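Long-range contacts in glutathione S-transferase (Xanthomonas axonopodis pv. citri, PDB 6NV6), which catalyses, as a theta-class glutathione transferase, the attachment of glutathione to electrophilic compounds, probably including dehalogenation of some substrates: residues A[18-23]-A[161-166]; A[106-111]-A[134-139]; A[114-119]-A[174-179]; A[151-156]-A[186-191]. All coordinates share one frame; numbering follows the deposited sequence.

Contact 1. Residues A[18-23]-A[161-166]; sequences ALWCAE and GDIPLG
The first torsions place the gamma carbons of Trp20 and Ile163 where the indole and the isoleucine branches can meet. In Trp20, CG lies anti to the backbone N (chi1 179°), which starts the indole out from helix 13-25 toward helix 163-174. In Ile163, CG1 stands anti to the carbonyl carbon and CG2 anti to the backbone N, and both branches reach the indole. Ile163 CG1 sits over one face of the six-membered ring, 4.0 Å from its centroid and only 9° off the ring normal, a well-placed CH-pi contact. The other branch, CG2, is 3.8 Å from Trp20 CE3. A beta-branched residue suits this place, since it offers the aromatic surface two carbons at once. The far corner of the indole comes close to the backbone as well: Trp20 CZ3 is 3.4 Å from Ile163 CA and 3.9 Å from Gly166 C. Gly166, having no side chain, lets the ring lie against its main chain. CD1 of Ile163 extends past the indole to Cys21, 4.3 Å from SG, where the small, weakly polar thiol fits between helices. The single polar atom of the indole, NE1, is hydrogen-bonded to Glu24 one turn on, so the ring can be buried without leaving its N-H unmet. The contact joins the thioredoxin-like domain to the helical domain of the GST fold. Tyr198 meets Trp20 edge-to-face, Leu192 of helix 183-193 touches the same indole, Cys21 leans on Val72 and Leu75 of helix 68-79, and Pro164 packs on Met98 and Thr101 of helix 88-118.

Contact 2. Residues A[106-111]-A[134-139]; sequences AGVFRD and TQSGEL
Phe109 and Ser136 bring their CA atoms to 5.9 Å where the segments of helices 88-118 and 126-146 run roughly antiparallel, at 139°, with their local axes 9.1 Å apart at closest approach. Val108 carries most of the side-chain contact. Its CG1 takes the crowded position between the backbone N and the carbonyl carbon (chi1 67°), and from there touches Leu139 CD1 at 3.7 Å. The other methyl, CG2, lies anti to the backbone N and meets the amide end of Gln135, 3.9 Å from NE2. Gln135 suits this more exposed margin: its extended chain carries the amide out to the valine methyl while leaving it near solvent. Helices 88-118 and 126-146 form the long hairpin at the start of the all-helical C-terminal domain of glutathione transferases, and this contact lies between its two arms. The small Ser136 suits the point where the two backbones come nearest. It faces helix 88-118 with OG 3.8 Å from Phe109 CA and 3.9 Å from Val108 CG1, and its hydroxyl is hydrogen-bonded to the carbonyl of Ala132 in its own helix, an arrangement that satisfies a buried polar atom. Relative to the Phe109 ring, this oxygen lies at the edge, near the ring plane. The phenyl group also packs on Phe168 and Ala171 of helix 163-174, while Leu139 also touches Trp100 and Thr104, farther back along helix 88-118.

Contact 3. Residues A[114-119]-A[174-179]; sequences WGVVRT and EMPIER
Val116 and Val117, near the C-terminal end of helix 88-118 in the helical GST domain, pack against the irregular connection that follows helix 163-174. No hydrogen bond crosses between the segments; the side chains meet through apolar carbons, and one methyl also touches a carbonyl oxygen. Val116 points its CB at the loop, and CG1, anti to the backbone N (chi1 176°), touches Ile177 CG2 at 4.1 Å; the two side chains cross at about a right angle. The same methyl lies 3.8 Å from Pro176 O and also meets the CG corner of the proline ring. Val117 uses CG2 instead, 4.1 Å from Met175 CG, again at about a right angle. Compact branched residues suit this partly exposed margin, while the longer Met175 reaches Phe109, Leu112 and Phe113.

Hydrogen bonds shape each partner separately. Pro176 is the centre of an inverse gamma turn, whose bond from Ile177 N to Met175 O is weak; proline's fixed phi favours such a turn. Arg179 returns to the same carbonyl: NH2 donates to Met175 O at 2.9 Å with an N-H...O angle of 162°, the oxygen lying in the guanidinium plane. NH2 also bonds to Trp172 O, so one arginine holds the loop to the end of its helix. In helix 88-118 a wider pi-type turn spans 114-118, and Thr119 OG1 makes a weak bond to Gly115 O. Arg118 forms a salt bridge with the terminal carboxylate of Thr207, and its CD lies 3.6 Å above the plane of the Trp114 ring, over its centre.

Contact 4. Residues A[151-156]-A[186-191]; sequences PYLSGG and QAWYAR
A type I beta turn from Tyr152 to Gly155, with Pro151 just ahead of it, rests on Trp188 and Arg191 of helix 183-193. One direct hydrogen bond crosses between the segments: Arg191 NH1 donates to Pro151 O at 2.8 Å with an N-H...O angle of 136°, approaching in the carbonyl plane on a lone pair, although the oxygen is tilted 24° out of the guanidinium plane. The arginine chain bends at chi3 (-62°), which places NE; the guanidinium beyond it reaches the carbonyl of Pro151. Pro151 CB lies over one of its faces, and Tyr152 OH is at its edge. The cationic group is also above the phenol ring, but at a distance that makes any cation-pi attraction weak. A water joins Tyr152 OH to the helix, donating to Arg191 O at 3.0 Å.

The turn belongs to the connection leading into helix 163-174 of the GST helical domain. Asp162 accepts hydrogen bonds from Leu153 N and Trp188 NE1 at OD2 and so joins the two sides, while its OD1 is bonded to Ser154 OG.

The side chains across the contact also meet through carbon atoms. Tyr152 CD1 comes to the indole edge in its plane, 3.8 Å from Trp188 CD1, with the rings oblique. Leu153 CD1 meets Trp188 CZ2 at 3.7 Å, the side chains crossing at about a right angle. A flat, wide tryptophan can thus touch both turn residues while its N-H reaches the aspartate. Gly155 closes the turn with positive phi, at backbone angles where a CB would be jammed against the carbonyl oxygen of Ser154.

Contact 1 joins the two domains, whereas contacts 2, 3 and 4 lie within the helical one. Contacts 1 and 4, with centres 13 Å apart, touch through Asp162 of contact 1, which bonds to both sides of contact 4. Contacts 2 and 3 both use helix 88-118 and touch where Phe109 CE1 lies 3.5 Å from Met175 CE. Contacts 3 and 4 are 23 Å apart between centres, yet Glu174 OE2 and Tyr189 OH make a probable hydrogen bond. In this family glutathione binds mainly to the thioredoxin-like domain, beside the cleft between domains; of the four, contact 1 alone includes that domain.

Contact 1. Residues A[18-23]-A[161-166]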
loop_
_atom_site.group_PDB
_atom_site.type_symbol
_atom_site.label_atom_id
_atom_site.label_comp_id
_atom_site.label_asym_id
_atom_site.label_seq_id
_atom_site.Cartn_x
_atom_site.Cartn_y
_atom_site.Cartn_z
ATOM N N ALA A 18 3.697 -6.042 1.642
ATOM C CA ALA A 18 4.667 -6.893 2.307
ATOM C C ALA A 18 5.964 -6.982 1.513
ATOM O O ALA A 18 7.050 -6.907 2.099
ATOM C CB ALA A 18 4.065 -8.280 2.526
ATOM N N LEU A 19 5.869 -7.128 0.182
ATOM C CA LEU A 19 7.070 -7.202 -0.650
ATOM C C LEU A 19 7.874 -5.923 -0.541
ATOM O O LEU A 19 9.100 -5.959 -0.374
ATOM C CB LEU A 19 6.699 -7.462 -2.109
ATOM C CG LEU A 19 5.912 -8.761 -2.239
ATOM C CD1 LEU A 19 5.294 -8.933 -3.611
ATOM C CD2 LEU A 19 6.796 -9.941 -1.863
ATOM N N TRP A 20 7.191 -4.783 -0.594
ATOM C CA TRP A 20 7.879 -3.508 -0.464
ATOM C C TRP A 20 8.594 -3.403 0.885
ATOM O O TRP A 20 9.749 -2.964 0.954
ATOM C CB TRP A 20 6.863 -2.381 -0.654
ATOM C CG TRP A 20 7.421 -1.009 -0.533
ATOM C CD1 TRP A 20 8.734 -0.642 -0.572
ATOM C CD2 TRP A 20 6.671 0.194 -0.349
ATOM N NE1 TRP A 20 8.844 0.710 -0.420
ATOM C CE2 TRP A 20 7.590 1.251 -0.293
ATOM C CE3 TRP A 20 5.306 0.478 -0.235
ATOM C CZ2 TRP A 20 7.187 2.588 -0.121
ATOM C CZ3 TRP A 20 4.906 1.802 -0.075
ATOM C CH2 TRP A 20 5.840 2.837 -0.012
ATOM N N CYS A 21 7.923 -3.803 1.967
ATOM C CA CYS A 21 8.547 -3.760 3.286
ATOM C C CYS A 21 9.748 -4.698 3.374
ATOM O O CYS A 21 10.824 -4.310 3.852
ATOM C CB CYS A 21 7.514 -4.099 4.354
ATOM S SG CYS A 21 8.086 -3.655 5.980
ATOM N N ALA A 22 9.573 -5.943 2.930
ATOM C CA ALA A 22 10.710 -6.844 2.821
ATOM C C ALA A 22 11.864 -6.166 2.094
ATOM O O ALA A 22 12.988 -6.097 2.609
ATOM C CB ALA A 22 10.290 -8.119 2.098
ATOM N N GLU A 23 11.582 -5.621 0.905
ATOM C CA GLU A 23 12.618 -4.987 0.098
ATOM C C GLU A 23 13.275 -3.823 0.837
ATOM O O GLU A 23 14.503 -3.697 0.837
ATOM C CB GLU A 23 12.028 -4.530 -1.232
ATOM C CG GLU A 23 11.677 -5.677 -2.161
ATOM C CD GLU A 23 12.883 -6.205 -2.926
ATOM O OE1 GLU A 23 13.790 -5.395 -3.239
ATOM O OE2 GLU A 23 12.929 -7.429 -3.204
ATOM N N GLY A 161 4.446 3.872 8.057
ATOM C CA GLY A 161 3.123 4.446 7.925
ATOM C C GLY A 161 2.752 4.796 6.499
ATOM O O GLY A 161 1.569 4.814 6.152
ATOM N N ASP A 162 3.742 5.066 5.651
ATOM C CA ASP A 162 3.455 5.377 4.256
ATOM C C ASP A 162 3.184 4.139 3.408
ATOM O O ASP A 162 2.688 4.266 2.279
ATOM C CB ASP A 162 4.623 6.147 3.639
ATOM C CG ASP A 162 4.777 7.531 4.212
ATOM O OD1 ASP A 162 5.374 7.667 5.309
ATOM O OD2 ASP A 162 4.309 8.479 3.546
ATOM N N ILE A 163 3.489 2.953 3.918
ATOM C CA ILE A 163 3.559 1.762 3.085
ATOM C C ILE A 163 2.175 1.244 2.691
ATOM O O ILE A 163 1.969 0.957 1.505
ATOM C CB ILE A 163 4.403 0.694 3.788
ATOM C CG1 ILE A 163 5.875 1.088 3.725
ATOM C CG2 ILE A 163 4.187 -0.686 3.168
ATOM C CD1 ILE A 163 6.786 0.157 4.489
ATOM N N PRO A 164 1.193 1.111 3.597
ATOM C CA PRO A 164 -0.112 0.579 3.150
ATOM C C PRO A 164 -0.790 1.433 2.089
ATOM O O PRO A 164 -1.134 0.912 1.012
ATOM C CB PRO A 164 -0.925 0.513 4.447
ATOM C CG PRO A 164 0.096 0.386 5.510
ATOM C CD PRO A 164 1.255 1.209 5.068
ATOM N N LEU A 165 -0.981 2.738 2.338
ATOM C CA LEU A 165 -1.570 3.587 1.299
ATOM C C LEU A 165 -0.652 3.723 0.082
ATOM O O LEU A 165 -1.140 3.821 -1.052
ATOM C CB LEU A 165 -1.904 4.967 1.857
ATOM C CG LEU A 165 -2.688 5.870 0.905
ATOM C CD1 LEU A 165 -4.034 5.248 0.530
ATOM C CD2 LEU A 165 -2.887 7.245 1.512
ATOM N N GLY A 166 0.671 3.731 0.297
ATOM C CA GLY A 166 1.601 3.816 -0.817
ATOM C C GLY A 166 1.473 2.656 -1.785
ATOM O O GLY A 166 1.674 2.826 -2.993
#

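Contact 2. Residues A[106-111]-A[134-139]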
loop_
_atom_site.group_PDB
_atom_site.type_symbol
_atom_site.label_atom_id
_atom_site.label_comp_id
_atom_site.label_asym_id
_atom_site.label_seq_id
_atom_site.Cartn_x
_atom_site.Cartn_y
_atom_site.Cartn_z
ATOM N N ALA A 106 -9.586 1.079 1.431
ATOM C CA ALA A 106 -9.351 -0.110 0.616
ATOM C C ALA A 106 -10.648 -0.680 0.041
ATOM O O ALA A 106 -10.683 -1.108 -1.120
ATOM C CB ALA A 106 -8.612 -1.157 1.445
ATOM N N GLY A 107 -11.729 -0.676 0.830
ATOM C CA GLY A 107 -12.959 -1.305 0.378
ATOM C C GLY A 107 -13.535 -0.630 -0.853
ATOM O O GLY A 107 -13.795 -1.284 -1.870
ATOM N N VAL A 108 -13.732 0.691 -0.785
ATOM C CA VAL A 108 -14.281 1.406 -1.934
ATOM C C VAL A 108 -13.307 1.356 -3.101
ATOM O O VAL A 108 -13.713 1.212 -4.260
ATOM C CB VAL A 108 -14.667 2.854 -1.556
ATOM C CG1 VAL A 108 -13.451 3.685 -1.222
ATOM C CG2 VAL A 108 -15.467 3.514 -2.684
ATOM N N PHE A 109 -12.004 1.430 -2.824
ATOM C CA PHE A 109 -11.059 1.439 -3.929
ATOM C C PHE A 109 -10.973 0.077 -4.593
ATOM O O PHE A 109 -10.908 -0.007 -5.825
ATOM C CB PHE A 109 -9.676 1.874 -3.480
ATOM C CG PHE A 109 -8.677 1.825 -4.590
ATOM C CD1 PHE A 109 -8.648 2.817 -5.553
ATOM C CD2 PHE A 109 -7.816 0.759 -4.719
ATOM C CE1 PHE A 109 -7.747 2.765 -6.603
ATOM C CE2 PHE A 109 -6.916 0.707 -5.771
ATOM C CZ PHE A 109 -6.884 1.716 -6.710
ATOM N N ARG A 110 -10.946 -1.000 -3.803
ATOM C CA ARG A 110 -10.948 -2.321 -4.418
ATOM C C ARG A 110 -12.178 -2.494 -5.296
ATOM O O ARG A 110 -12.117 -3.166 -6.335
ATOM C CB ARG A 110 -10.879 -3.413 -3.349
ATOM N N ASP A 111 -13.285 -1.850 -4.918
ATOM C CA ASP A 111 -14.492 -1.887 -5.736
ATOM C C ASP A 111 -14.294 -1.111 -7.029
ATOM O O ASP A 111 -14.589 -1.617 -8.120
ATOM C CB ASP A 111 -15.669 -1.325 -4.941
ATOM C CG ASP A 111 -16.959 -2.049 -5.226
ATOM O OD1 ASP A 111 -16.971 -3.296 -5.115
ATOM O OD2 ASP A 111 -17.960 -1.365 -5.548
ATOM N N THR A 134 -15.796 8.519 -7.287
ATOM C CA THR A 134 -16.000 9.818 -6.664
ATOM C C THR A 134 -15.639 9.777 -5.184
ATOM O O THR A 134 -15.069 10.735 -4.650
ATOM C CB THR A 134 -17.452 10.266 -6.864
ATOM O OG1 THR A 134 -17.674 10.571 -8.249
ATOM C CG2 THR A 134 -17.763 11.494 -6.006
ATOM N N GLN A 135 -15.950 8.677 -4.504
ATOM C CA GLN A 135 -15.658 8.606 -3.077
ATOM C C GLN A 135 -14.190 8.298 -2.817
ATOM O O GLN A 135 -13.583 8.865 -1.898
ATOM C CB GLN A 135 -16.546 7.568 -2.403
ATOM C CG GLN A 135 -16.552 7.728 -0.908
ATOM C CD GLN A 135 -17.140 6.542 -0.210
ATOM O OE1 GLN A 135 -16.767 6.232 0.924
ATOM N NE2 GLN A 135 -18.071 5.859 -0.876
ATOM N N SER A 136 -13.617 7.375 -3.592
ATOM C CA SER A 136 -12.170 7.197 -3.596
ATOM C C SER A 136 -11.472 8.550 -3.620
ATOM O O SER A 136 -10.619 8.852 -2.769
ATOM C CB SER A 136 -11.757 6.360 -4.807
ATOM O OG SER A 136 -12.100 4.992 -4.626
ATOM N N GLY A 137 -11.886 9.396 -4.573
ATOM C CA GLY A 137 -11.255 10.694 -4.747
ATOM C C GLY A 137 -11.362 11.585 -3.522
ATOM O O GLY A 137 -10.381 12.208 -3.104
ATOM N N GLU A 138 -12.556 11.669 -2.932
ATOM C CA GLU A 138 -12.707 12.584 -1.805
ATOM C C GLU A 138 -12.111 12.006 -0.534
ATOM O O GLU A 138 -11.696 12.764 0.348
ATOM C CB GLU A 138 -14.175 12.962 -1.583
ATOM C CG GLU A 138 -14.752 13.954 -2.632
ATOM C CD GLU A 138 -13.738 15.011 -3.146
ATOM O OE1 GLU A 138 -13.367 15.916 -2.368
ATOM O OE2 GLU A 138 -13.334 14.955 -4.338
ATOM N N LEU A 139 -12.044 10.683 -0.424
ATOM C CA LEU A 139 -11.252 10.087 0.644
ATOM C C LEU A 139 -9.782 10.440 0.479
ATOM O O LEU A 139 -9.131 10.909 1.423
ATOM C CB LEU A 139 -11.441 8.571 0.659
ATOM C CG LEU A 139 -12.794 8.089 1.204
ATOM C CD1 LEU A 139 -12.966 6.577 1.044
ATOM C CD2 LEU A 139 -12.964 8.526 2.652
#

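Contact 3. Residues A[114-119]-A[174-179]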
loop_
_atom_site.group_PDB
_atom_site.type_symbol
_atom_site.label_atom_id
_atom_site.label_comp_id
_atom_site.label_asym_id
_atom_site.label_seq_id
_atom_site.Cartn_x
_atom_site.Cartn_y
_atom_site.Cartn_z
ATOM N N TRP A 114 -11.977 -3.065 -9.274
ATOM C CA TRP A 114 -12.512 -4.270 -9.900
ATOM C C TRP A 114 -13.331 -3.919 -11.135
ATOM O O TRP A 114 -13.100 -4.464 -12.222
ATOM C CB TRP A 114 -13.336 -5.080 -8.896
ATOM C CG TRP A 114 -12.564 -6.271 -8.356
ATOM C CD1 TRP A 114 -11.784 -6.303 -7.225
ATOM C CD2 TRP A 114 -12.475 -7.586 -8.938
ATOM N NE1 TRP A 114 -11.225 -7.555 -7.067
ATOM C CE2 TRP A 114 -11.632 -8.360 -8.101
ATOM C CE3 TRP A 114 -13.033 -8.188 -10.077
ATOM C CZ2 TRP A 114 -11.335 -9.704 -8.372
ATOM C CZ3 TRP A 114 -12.728 -9.526 -10.346
ATOM C CH2 TRP A 114 -11.892 -10.265 -9.495
ATOM N N GLY A 115 -14.276 -2.994 -10.991
ATOM C CA GLY A 115 -15.095 -2.559 -12.104
ATOM C C GLY A 115 -14.366 -2.073 -13.349
ATOM O O GLY A 115 -14.949 -2.043 -14.434
ATOM N N VAL A 116 -13.101 -1.689 -13.224
ATOM C CA VAL A 116 -12.400 -0.973 -14.276
ATOM C C VAL A 116 -11.317 -1.828 -14.911
ATOM O O VAL A 116 -11.133 -1.799 -16.128
ATOM C CB VAL A 116 -11.815 0.346 -13.726
ATOM C CG1 VAL A 116 -10.998 1.076 -14.785
ATOM C CG2 VAL A 116 -12.930 1.224 -13.195
ATOM N N VAL A 117 -10.605 -2.604 -14.107
ATOM C CA VAL A 117 -9.494 -3.402 -14.600
ATOM C C VAL A 117 -9.880 -4.865 -14.792
ATOM O O VAL A 117 -9.220 -5.575 -15.568
ATOM C CB VAL A 117 -8.302 -3.273 -13.630
ATOM C CG1 VAL A 117 -7.033 -3.910 -14.198
ATOM C CG2 VAL A 117 -8.102 -1.808 -13.285
ATOM N N ARG A 118 -10.947 -5.327 -14.137
ATOM C CA ARG A 118 -11.206 -6.748 -14.023
ATOM C C ARG A 118 -12.607 -7.181 -14.435
ATOM O O ARG A 118 -12.822 -8.384 -14.615
ATOM C CB ARG A 118 -10.934 -7.211 -12.581
ATOM C CG ARG A 118 -9.446 -7.376 -12.302
ATOM C CD ARG A 118 -9.137 -7.767 -10.861
ATOM N NE ARG A 118 -7.693 -7.742 -10.612
ATOM C CZ ARG A 118 -7.129 -7.672 -9.405
ATOM N NH1 ARG A 118 -7.884 -7.621 -8.316
ATOM N NH2 ARG A 118 -5.801 -7.652 -9.294
ATOM N N THR A 119 -13.554 -6.266 -14.603
ATOM C CA THR A 119 -14.840 -6.754 -15.072
ATOM C C THR A 119 -15.076 -6.348 -16.527
ATOM O O THR A 119 -14.654 -5.267 -16.955
ATOM C CB THR A 119 -15.996 -6.230 -14.212
ATOM O OG1 THR A 119 -16.138 -4.818 -14.410
ATOM C CG2 THR A 119 -15.741 -6.510 -12.736
ATOM N N GLU A 174 -1.957 4.727 -11.808
ATOM C CA GLU A 174 -1.670 4.066 -13.072
ATOM C C GLU A 174 -2.882 3.360 -13.653
ATOM O O GLU A 174 -2.825 2.913 -14.802
ATOM C CB GLU A 174 -0.503 3.091 -12.894
ATOM C CG GLU A 174 0.715 3.737 -12.208
ATOM C CD GLU A 174 1.264 4.964 -12.957
ATOM O OE1 GLU A 174 1.156 4.987 -14.204
ATOM O OE2 GLU A 174 1.804 5.898 -12.310
ATOM N N MET A 175 -3.967 3.253 -12.889
ATOM C CA MET A 175 -5.290 2.873 -13.366
ATOM C C MET A 175 -5.745 3.754 -14.518
ATOM O O MET A 175 -5.480 4.963 -14.522
ATOM C CB MET A 175 -6.336 2.985 -12.258
ATOM C CG MET A 175 -6.688 1.703 -11.589
ATOM S SD MET A 175 -8.235 1.913 -10.696
ATOM C CE MET A 175 -8.009 3.548 -10.039
ATOM N N PRO A 176 -6.473 3.198 -15.483
ATOM C CA PRO A 176 -7.057 4.036 -16.544
ATOM C C PRO A 176 -8.356 4.693 -16.085
ATOM O O PRO A 176 -9.466 4.226 -16.336
ATOM C CB PRO A 176 -7.269 3.033 -17.678
ATOM C CG PRO A 176 -7.562 1.741 -16.974
ATOM C CD PRO A 176 -6.837 1.776 -15.641
ATOM N N ILE A 177 -8.220 5.812 -15.367
ATOM C CA ILE A 177 -9.352 6.580 -14.863
ATOM C C ILE A 177 -9.022 8.067 -14.957
ATOM O O ILE A 177 -7.871 8.462 -15.152
ATOM C CB ILE A 177 -9.697 6.224 -13.405
ATOM C CG1 ILE A 177 -8.480 6.461 -12.510
ATOM C CG2 ILE A 177 -10.183 4.784 -13.265
ATOM C CD1 ILE A 177 -8.834 6.791 -11.086
ATOM N N GLU A 178 -10.053 8.899 -14.802
ATOM C CA GLU A 178 -9.878 10.342 -14.679
ATOM C C GLU A 178 -9.853 10.675 -13.195
ATOM O O GLU A 178 -10.842 10.441 -12.486
ATOM C CB GLU A 178 -10.982 11.122 -15.398
ATOM C CG GLU A 178 -10.606 12.577 -15.682
ATOM C CD GLU A 178 -11.581 13.318 -16.604
ATOM O OE1 GLU A 178 -12.761 12.917 -16.697
ATOM O OE2 GLU A 178 -11.152 14.310 -17.243
ATOM N N ARG A 179 -8.714 11.203 -12.722
ATOM C CA ARG A 179 -8.470 11.482 -11.313
ATOM C C ARG A 179 -8.666 12.957 -11.000
ATOM O O ARG A 179 -8.316 13.815 -11.811
ATOM C CB ARG A 179 -7.048 11.081 -10.918
ATOM C CG ARG A 179 -6.889 9.613 -10.592
ATOM C CD ARG A 179 -5.439 9.175 -10.641
ATOM N NE ARG A 179 -4.846 9.400 -11.954
ATOM C CZ ARG A 179 -4.814 8.508 -12.935
ATOM N NH1 ARG A 179 -4.372 8.857 -14.130
ATOM N NH2 ARG A 179 -5.299 7.297 -12.754
#

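Contact 4. Residues A[151-156]-A[186-191]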
loop_
_atom_site.group_PDB
_atom_site.type_symbol
_atom_site.label_atom_id
_atom_site.label_comp_id
_atom_site.label_asym_id
_atom_site.label_seq_id
_atom_site.Cartn_x
_atom_site.Cartn_y
_atom_site.Cartn_z
ATOM N N PRO A 151 5.693 15.877 4.398
ATOM C CA PRO A 151 5.947 15.213 3.110
ATOM C C PRO A 151 5.632 13.722 3.107
ATOM O O PRO A 151 5.561 13.128 2.018
ATOM C CB PRO A 151 7.443 15.478 2.875
ATOM C CG PRO A 151 8.028 15.661 4.220
ATOM C CD PRO A 151 6.934 16.100 5.160
ATOM N N TYR A 152 5.434 13.106 4.277
ATOM C CA TYR A 152 5.095 11.694 4.357
ATOM C C TYR A 152 3.976 11.468 5.361
ATOM O O TYR A 152 3.810 12.217 6.332
ATOM C CB TYR A 152 6.305 10.838 4.730
ATOM C CG TYR A 152 7.363 10.871 3.656
ATOM C CD1 TYR A 152 7.275 10.038 2.551
ATOM C CD2 TYR A 152 8.442 11.759 3.736
ATOM C CE1 TYR A 152 8.228 10.074 1.560
ATOM C CE2 TYR A 152 9.401 11.801 2.751
ATOM C CZ TYR A 152 9.289 10.956 1.659
ATOM O OH TYR A 152 10.231 10.977 0.651
ATOM N N LEU A 153 3.183 10.436 5.079
ATOM C CA LEU A 153 2.167 9.999 6.020
ATOM C C LEU A 153 2.764 9.716 7.386
ATOM O O LEU A 153 2.087 9.888 8.403
ATOM C CB LEU A 153 1.478 8.750 5.488
ATOM C CG LEU A 153 0.673 8.976 4.222
ATOM C CD1 LEU A 153 -0.023 7.672 3.866
ATOM C CD2 LEU A 153 -0.331 10.123 4.423
ATOM N N SER A 154 4.026 9.280 7.427
ATOM C CA SER A 154 4.726 9.034 8.681
ATOM C C SER A 154 5.281 10.310 9.297
ATOM O O SER A 154 5.808 10.259 10.419
ATOM C CB SER A 154 5.868 8.032 8.476
ATOM O OG SER A 154 5.375 6.785 8.032
ATOM N N GLY A 155 5.173 11.448 8.600
ATOM C CA GLY A 155 5.659 12.700 9.138
ATOM C C GLY A 155 6.814 13.282 8.347
ATOM O O GLY A 155 6.780 13.309 7.111
ATOM N N GLY A 156 7.852 13.740 9.047
ATOM C CA GLY A 156 8.950 14.397 8.359
ATOM C C GLY A 156 9.716 13.468 7.437
ATOM O O GLY A 156 10.161 13.875 6.360
ATOM N N GLN A 186 0.141 13.543 -5.143
ATOM C CA GLN A 186 0.904 13.158 -6.324
ATOM C C GLN A 186 2.407 13.339 -6.122
ATOM O O GLN A 186 3.201 12.489 -6.542
ATOM C CB GLN A 186 0.432 13.968 -7.526
ATOM C CG GLN A 186 1.261 13.739 -8.774
ATOM C CD GLN A 186 0.656 14.389 -9.994
ATOM O OE1 GLN A 186 -0.553 14.643 -10.030
ATOM N NE2 GLN A 186 1.489 14.666 -11.005
ATOM N N ALA A 187 2.818 14.453 -5.508
ATOM C CA ALA A 187 4.241 14.671 -5.254
ATOM C C ALA A 187 4.794 13.621 -4.300
ATOM O O ALA A 187 5.970 13.241 -4.401
ATOM C CB ALA A 187 4.465 16.078 -4.700
ATOM N N TRP A 188 3.963 13.159 -3.361
ATOM C CA TRP A 188 4.339 12.059 -2.482
ATOM C C TRP A 188 4.550 10.781 -3.282
ATOM O O TRP A 188 5.542 10.069 -3.084
ATOM C CB TRP A 188 3.254 11.892 -1.421
ATOM C CG TRP A 188 3.236 10.623 -0.584
ATOM C CD1 TRP A 188 4.110 10.284 0.418
ATOM C CD2 TRP A 188 2.238 9.588 -0.609
ATOM N NE1 TRP A 188 3.735 9.097 0.992
ATOM C CE2 TRP A 188 2.588 8.649 0.389
ATOM C CE3 TRP A 188 1.089 9.362 -1.376
ATOM C CZ2 TRP A 188 1.832 7.486 0.631
ATOM C CZ3 TRP A 188 0.334 8.208 -1.128
ATOM C CH2 TRP A 188 0.714 7.285 -0.134
ATOM N N TYR A 189 3.639 10.493 -4.210
ATOM C CA TYR A 189 3.811 9.343 -5.082
ATOM C C TYR A 189 5.065 9.481 -5.932
ATOM O O TYR A 189 5.745 8.485 -6.203
ATOM C CB TYR A 189 2.578 9.180 -5.965
ATOM C CG TYR A 189 2.689 8.070 -6.984
ATOM C CD1 TYR A 189 3.084 6.794 -6.603
ATOM C CD2 TYR A 189 2.393 8.297 -8.318
ATOM C CE1 TYR A 189 3.185 5.784 -7.521
ATOM C CE2 TYR A 189 2.493 7.291 -9.247
ATOM C CZ TYR A 189 2.889 6.039 -8.845
ATOM O OH TYR A 189 2.998 5.040 -9.777
ATOM N N ALA A 190 5.388 10.708 -6.358
ATOM C CA ALA A 190 6.616 10.926 -7.116
ATOM C C ALA A 190 7.849 10.612 -6.280
ATOM O O ALA A 190 8.841 10.104 -6.807
ATOM C CB ALA A 190 6.669 12.364 -7.635
ATOM N N ARG A 191 7.802 10.882 -4.976
ATOM C CA ARG A 191 8.957 10.603 -4.134
ATOM C C ARG A 191 9.023 9.131 -3.758
ATOM O O ARG A 191 10.116 8.591 -3.533
ATOM C CB ARG A 191 8.911 11.466 -2.878
ATOM C CG ARG A 191 9.117 12.943 -3.150
ATOM C CD ARG A 191 9.207 13.734 -1.844
ATOM N NE ARG A 191 7.975 13.659 -1.050
ATOM C CZ ARG A 191 6.939 14.494 -1.160
ATOM N NH1 ARG A 191 5.821 14.261 -0.481
ATOM N NH2 ARG A 191 6.981 15.523 -1.998
HETATM O O HOH W 1 10.838 8.438 -0.576
#